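Local coordinates for protein alpha-galacturonidase (Bacillus subtilis, PDB 3FEF) that hydrolyses alpha-1,4-di-galacturonate to galacturonate as a family 4 glycoside hydrolase that uses NAD+ and a manganese ion, at residues Leu202-Phe207 with Arg391-Gln396; Gln350-Asn355 with Ala360-Asn365. One frame throughout, in Å; residues are numbered along the deposited sequence.

Contact 1: residues Leu202-Phe207 with Arg391-Gln396. With MG (magnesium ion), chain G.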
loop_
_atom_site.group_PDB
_atom_site.type_symbol
_atom_site.label_atom_id
_atom_site.label_comp_id
_atom_site.label_asym_id
_atom_site.label_seq_id
_atom_site.Cartn_x
_atom_site.Cartn_y
_atom_site.Cartn_z
ATOM N N LEU A 202 21.245 -4.632 0.774
ATOM C CA LEU A 202 20.105 -3.828 0.378
ATOM C C LEU A 202 20.427 -2.339 0.369
ATOM O O LEU A 202 21.323 -1.872 1.079
ATOM C CB LEU A 202 18.883 -4.142 1.252
ATOM C CG LEU A 202 18.886 -3.818 2.765
ATOM C CD1 LEU A 202 17.458 -3.683 3.290
ATOM C CD2 LEU A 202 19.621 -4.887 3.577
ATOM N N GLY A 203 19.699 -1.590 -0.453
ATOM C CA GLY A 203 19.962 -0.166 -0.595
ATOM C C GLY A 203 19.714 0.272 -2.023
ATOM O O GLY A 203 18.859 -0.268 -2.720
ATOM N N ILE A 204 20.434 1.283 -2.450
ATOM C CA ILE A 204 20.401 1.690 -3.839
ATOM C C ILE A 204 21.858 1.596 -4.282
ATOM O O ILE A 204 22.764 1.572 -3.436
ATOM C CB ILE A 204 19.899 3.128 -3.981
ATOM C CG1 ILE A 204 20.748 4.066 -3.128
ATOM C CG2 ILE A 204 18.423 3.229 -3.561
ATOM C CD1 ILE A 204 20.241 5.527 -3.120
ATOM N N ASN A 205 22.086 1.533 -5.587
ATOM C CA ASN A 205 23.438 1.348 -6.128
ATOM C C ASN A 205 24.490 2.315 -5.550
ATOM O O ASN A 205 24.246 3.516 -5.433
ATOM C CB ASN A 205 23.401 1.448 -7.667
ATOM C CG ASN A 205 24.736 1.077 -8.307
ATOM O OD1 ASN A 205 25.254 -0.049 -8.146
ATOM N ND2 ASN A 205 25.315 2.028 -9.000
ATOM N N HIS A 206 25.657 1.785 -5.199
ATOM C CA HIS A 206 26.732 2.554 -4.538
ATOM C C HIS A 206 26.412 3.021 -3.126
ATOM O O HIS A 206 27.235 3.674 -2.487
ATOM C CB HIS A 206 27.206 3.742 -5.403
ATOM C CG HIS A 206 27.856 3.322 -6.683
ATOM N ND1 HIS A 206 27.942 4.141 -7.784
ATOM C CD2 HIS A 206 28.402 2.138 -7.052
ATOM C CE1 HIS A 206 28.552 3.495 -8.764
ATOM N NE2 HIS A 206 28.846 2.279 -8.341
ATOM N N PHE A 207 25.217 2.698 -2.646
ATOM C CA PHE A 207 24.805 3.029 -1.279
ATOM C C PHE A 207 24.051 1.807 -0.729
ATOM O O PHE A 207 22.884 1.894 -0.342
ATOM C CB PHE A 207 23.904 4.264 -1.280
ATOM C CG PHE A 207 23.744 4.921 0.084
ATOM C CD1 PHE A 207 24.861 5.363 0.799
ATOM C CD2 PHE A 207 22.480 5.109 0.634
ATOM C CE1 PHE A 207 24.718 5.976 2.051
ATOM C CE2 PHE A 207 22.330 5.709 1.876
ATOM C CZ PHE A 207 23.460 6.149 2.586
ATOM N N ARG A 391 15.675 10.114 0.458
ATOM C CA ARG A 391 16.043 11.404 -0.088
ATOM C C ARG A 391 16.691 11.319 -1.487
ATOM O O ARG A 391 16.289 12.030 -2.401
ATOM C CB ARG A 391 16.954 12.087 0.905
ATOM C CG ARG A 391 17.403 13.446 0.460
ATOM C CD ARG A 391 17.869 14.223 1.655
ATOM N NE ARG A 391 18.606 15.390 1.207
ATOM C CZ ARG A 391 19.457 16.059 1.972
ATOM N NH1 ARG A 391 19.697 15.674 3.223
ATOM N NH2 ARG A 391 20.079 17.103 1.466
ATOM N N HIS A 392 17.697 10.453 -1.649
ATOM C CA HIS A 392 18.334 10.238 -2.956
ATOM C C HIS A 392 17.368 9.652 -3.977
ATOM O O HIS A 392 17.373 10.008 -5.151
ATOM C CB HIS A 392 19.553 9.305 -2.823
ATOM C CG HIS A 392 20.700 9.920 -2.084
ATOM N ND1 HIS A 392 21.504 10.892 -2.636
ATOM C CD2 HIS A 392 21.176 9.703 -0.827
ATOM C CE1 HIS A 392 22.419 11.257 -1.756
ATOM N NE2 HIS A 392 22.248 10.546 -0.653
ATOM N N ILE A 393 16.566 8.700 -3.537
ATOM C CA ILE A 393 15.532 8.191 -4.407
ATOM C C ILE A 393 14.591 9.296 -4.934
ATOM O O ILE A 393 14.346 9.355 -6.140
ATOM C CB ILE A 393 14.793 7.018 -3.755
ATOM C CG1 ILE A 393 15.725 5.792 -3.754
ATOM C CG2 ILE A 393 13.490 6.718 -4.513
ATOM C CD1 ILE A 393 15.182 4.626 -3.017
ATOM N N SER A 394 14.090 10.171 -4.052
ATOM C CA SER A 394 13.359 11.378 -4.491
ATOM C C SER A 394 14.060 12.056 -5.652
ATOM O O SER A 394 13.454 12.370 -6.662
ATOM C CB SER A 394 13.317 12.424 -3.375
ATOM O OG SER A 394 12.200 12.225 -2.582
ATOM N N ASN A 395 15.343 12.326 -5.462
ATOM C CA ASN A 395 16.167 12.984 -6.475
ATOM C C ASN A 395 16.308 12.207 -7.774
ATOM O O ASN A 395 16.193 12.770 -8.885
ATOM C CB ASN A 395 17.535 13.315 -5.880
ATOM C CG ASN A 395 17.416 14.287 -4.739
ATOM O OD1 ASN A 395 16.340 14.878 -4.537
ATOM N ND2 ASN A 395 18.482 14.435 -3.955
ATOM N N GLN A 396 16.559 10.913 -7.637
ATOM C CA GLN A 396 16.632 10.019 -8.796
ATOM C C GLN A 396 15.310 9.948 -9.583
ATOM O O GLN A 396 15.318 10.033 -10.805
ATOM C CB GLN A 396 17.126 8.631 -8.356
ATOM C CG GLN A 396 18.587 8.687 -7.855
ATOM C CD GLN A 396 19.035 7.421 -7.101
ATOM O OE1 GLN A 396 18.238 6.524 -6.844
ATOM N NE2 GLN A 396 20.313 7.375 -6.719
HETATM MG MG MG G . 29.350 0.379 -9.538
HETATM O O HOH W 1 22.120 4.953 -6.688
HETATM O O HOH W 2 31.642 0.181 -9.109
HETATM O O HOH W 3 30.059 -1.435 -10.894
HETATM O O HOH W 4 27.382 0.858 -10.710
#
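Ile204 reaches across to helix 383-405 with both of its branches. Its CG2 methyl meets the end of Ile393, 3.6 Å from Ile393 CD1, the two side chains crossing at a slant. The longer branch passes at about a right angle to His392, where Ile204 CD1 lies 3.9 Å from His392 CB, on the methylene and not on the ring. The same methyl comes 4.0 Å from Gln396 NE2, one helical turn further on. Ile204 CG1 stands between its backbone N and carbonyl carbon (chi1 55°), which sends the two branches to different helix residues. The imidazole of His392 is fixed by others: its NE2 bonds to the carbonyl O of Phe276, and the Phe276 ring packs edge-to-face with it. Ile204 opens a type II beta turn to Phe207, closed by Phe207 N to Ile204 O at 2.8 Å, in the link between strands 197-202 and 207-215 that carries the metal ligand His206. His206 NE2 binds the magnesium ion at 2.3 Å, with Cys169 and three waters as the other ligands; manganese supports the activity. Thr110 OG1 holds His206 ND1, the other ring nitrogen, which probably steadies the ring. With an alanine at Ile204 both branches are gone, which would probably open a gap facing Ile393 CD1, His392 CB and the Gln396 amide. The extended Gln396 side chain also reaches the turn through water: one molecule donates to Asn205 O at 2.9 Å and accepts a weak bond from Gln396 NE2.

Contact 2: residues Gln350-Asn355 with Ala360-Asn365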
loop_
_atom_site.group_PDB
_atom_site.type_symbol
_atom_site.label_atom_id
_atom_site.label_comp_id
_atom_site.label_asym_id
_atom_site.label_seq_id
_atom_site.Cartn_x
_atom_site.Cartn_y
_atom_site.Cartn_z
ATOM N N GLN A 350 9.423 -3.734 -5.320
ATOM C CA GLN A 350 8.073 -4.222 -5.151
ATOM C C GLN A 350 7.942 -4.786 -3.739
ATOM O O GLN A 350 7.142 -5.670 -3.494
ATOM C CB GLN A 350 7.771 -5.303 -6.177
ATOM C CG GLN A 350 7.865 -4.828 -7.612
ATOM C CD GLN A 350 6.808 -3.803 -7.937
ATOM O OE1 GLN A 350 7.057 -2.828 -8.650
ATOM N NE2 GLN A 350 5.613 -4.009 -7.410
ATOM N N GLY A 351 8.752 -4.271 -2.822
ATOM C CA GLY A 351 8.715 -4.700 -1.438
ATOM C C GLY A 351 10.008 -5.320 -0.940
ATOM O O GLY A 351 10.117 -5.636 0.240
ATOM N N GLN A 352 10.988 -5.524 -1.819
ATOM C CA GLN A 352 12.208 -6.215 -1.387
ATOM C C GLN A 352 13.046 -5.327 -0.470
ATOM O O GLN A 352 13.930 -5.807 0.229
ATOM C CB GLN A 352 13.059 -6.735 -2.574
ATOM C CG GLN A 352 13.630 -5.692 -3.537
ATOM C CD GLN A 352 12.731 -5.482 -4.758
ATOM O OE1 GLN A 352 11.528 -5.618 -4.663
ATOM N NE2 GLN A 352 13.325 -5.136 -5.899
ATOM N N VAL A 353 12.811 -4.027 -0.527
ATOM C CA VAL A 353 13.370 -3.140 0.493
ATOM C C VAL A 353 12.225 -2.391 1.129
ATOM O O VAL A 353 11.462 -1.716 0.434
ATOM C CB VAL A 353 14.387 -2.120 -0.029
ATOM C CG1 VAL A 353 14.797 -1.188 1.128
ATOM C CG2 VAL A 353 15.661 -2.832 -0.617
ATOM N N LEU A 354 12.105 -2.520 2.445
ATOM C CA LEU A 354 10.995 -1.900 3.194
ATOM C C LEU A 354 11.084 -0.384 3.291
ATOM O O LEU A 354 12.173 0.159 3.434
ATOM C CB LEU A 354 10.926 -2.482 4.630
ATOM C CG LEU A 354 10.456 -3.928 4.773
ATOM C CD1 LEU A 354 10.309 -4.396 6.272
ATOM C CD2 LEU A 354 9.146 -4.093 4.017
ATOM N N ASN A 355 9.924 0.283 3.272
ATOM C CA ASN A 355 9.831 1.727 3.517
ATOM C C ASN A 355 10.508 2.595 2.460
ATOM O O ASN A 355 10.895 3.713 2.746
ATOM C CB ASN A 355 10.403 2.108 4.902
ATOM C CG ASN A 355 9.921 1.205 6.012
ATOM O OD1 ASN A 355 8.746 0.827 6.075
ATOM N ND2 ASN A 355 10.831 0.854 6.907
ATOM N N ALA A 360 10.918 2.330 -7.502
ATOM C CA ALA A 360 12.257 2.892 -7.499
ATOM C C ALA A 360 13.243 1.727 -7.646
ATOM O O ALA A 360 12.970 0.623 -7.202
ATOM C CB ALA A 360 12.515 3.669 -6.228
ATOM N N ILE A 361 14.362 1.988 -8.305
ATOM C CA ILE A 361 15.410 0.992 -8.526
ATOM C C ILE A 361 16.216 0.788 -7.248
ATOM O O ILE A 361 16.930 1.690 -6.819
ATOM C CB ILE A 361 16.380 1.463 -9.645
ATOM C CG1 ILE A 361 15.578 1.851 -10.899
ATOM C CG2 ILE A 361 17.461 0.367 -9.966
ATOM C CD1 ILE A 361 14.644 0.764 -11.368
ATOM N N VAL A 362 16.076 -0.388 -6.639
ATOM C CA VAL A 362 16.863 -0.753 -5.465
ATOM C C VAL A 362 17.771 -1.981 -5.741
ATOM O O VAL A 362 17.505 -2.790 -6.645
ATOM C CB VAL A 362 15.926 -0.997 -4.258
ATOM C CG1 VAL A 362 15.136 0.318 -3.905
ATOM C CG2 VAL A 362 14.930 -2.097 -4.602
ATOM N N GLU A 363 18.851 -2.097 -4.980
ATOM C CA GLU A 363 19.760 -3.228 -5.083
ATOM C C GLU A 363 19.540 -4.217 -3.933
ATOM O O GLU A 363 19.676 -3.841 -2.770
ATOM C CB GLU A 363 21.230 -2.716 -5.086
ATOM C CG GLU A 363 22.316 -3.793 -5.375
ATOM C CD GLU A 363 23.656 -3.205 -5.866
ATOM O OE1 GLU A 363 23.712 -2.006 -6.245
ATOM O OE2 GLU A 363 24.660 -3.962 -5.908
ATOM N N THR A 364 19.171 -5.463 -4.266
ATOM C CA THR A 364 19.076 -6.568 -3.296
ATOM C C THR A 364 19.522 -7.853 -3.967
ATOM O O THR A 364 19.768 -7.881 -5.179
ATOM C CB THR A 364 17.629 -6.838 -2.796
ATOM O OG1 THR A 364 16.811 -7.223 -3.903
ATOM C CG2 THR A 364 17.023 -5.611 -2.128
ATOM N N ASN A 365 19.633 -8.915 -3.174
ATOM C CA ASN A 365 19.716 -10.249 -3.741
ATOM C C ASN A 365 18.474 -10.581 -4.542
ATOM O O ASN A 365 17.381 -10.072 -4.257
ATOM C CB ASN A 365 19.926 -11.289 -2.649
ATOM C CG ASN A 365 21.336 -11.260 -2.114
ATOM O OD1 ASN A 365 22.274 -10.895 -2.834
ATOM N ND2 ASN A 365 21.497 -11.600 -0.856
HETATM O O HOH W 5 16.135 -5.426 -6.096
#
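The link between strands 341-348 and 361-369, neighbours in a three-stranded antiparallel sheet, folds back so that Gln352 and Val353 pack on Val362 and Thr364 of the second strand. These two strand residues turn the same way, with Glu363 between them pointing away. With Val353 CG1 anti to the backbone N (chi1 175°), the other methyl, CG2, is the one that presses on Thr364: Val353 CG2 to Thr364 CG2 is 3.4 Å, tighter than usual for two carbons. The same methyl approaches Val362 CB more loosely, at 4.1 Å. Gln352 crosses Thr364 at about a right angle, its CG 3.5 Å from Thr364 OG1, then bends at chi2 (-95°) to bring its amide over Val362, with Gln352 NE2 3.7 Å from Val362 CG2. The bend also places Gln352 OE1 2.9 Å from Gln350 N, in a nearly straight bond (175° at the hydrogen) whose donor lies above the carbonyl plane. On the other side of the amide, Gln352 NE2 bonds to Pro348 O and to a water at 2.8 Å. That water donates to both Val362 O and Thr364 OG1, while the threonine hydroxyl itself donates to Asn365 O. Leu202 of strand 197-202 adds to the apolar side, touching Val353 and Thr364, and Leu377 of a neighbouring subunit packs on Gln352. Bonded at its oxygen to the loop backbone and at its nitrogen to the end of strand 341-348 and, through water, to strand 361-369, the buried amide is probably fixed in its rotation and ties the loop to both strands.

From the N terminus, the chain leaves strand 197-202 and enters 202-207, which holds the metal-bearing turn; 183 residues lie between it and 391-396, the part of helix 383-405 that packs back on it, and contact 1 closes that long loop. Contact 2 closes a far shorter one, with four residues between 350-355 and 360-365, and falls wholly within the longer loop, so the two do not cross. Their centres lie 10 Å apart. They touch directly: Gly203 O and Glu363 N, 2.9 Å apart, probably form a hydrogen bond, and Ala360 CB rests on Ile393 CG2. Residues 360-365 thereby meet both 202-207 and the helix within the C-terminal domain.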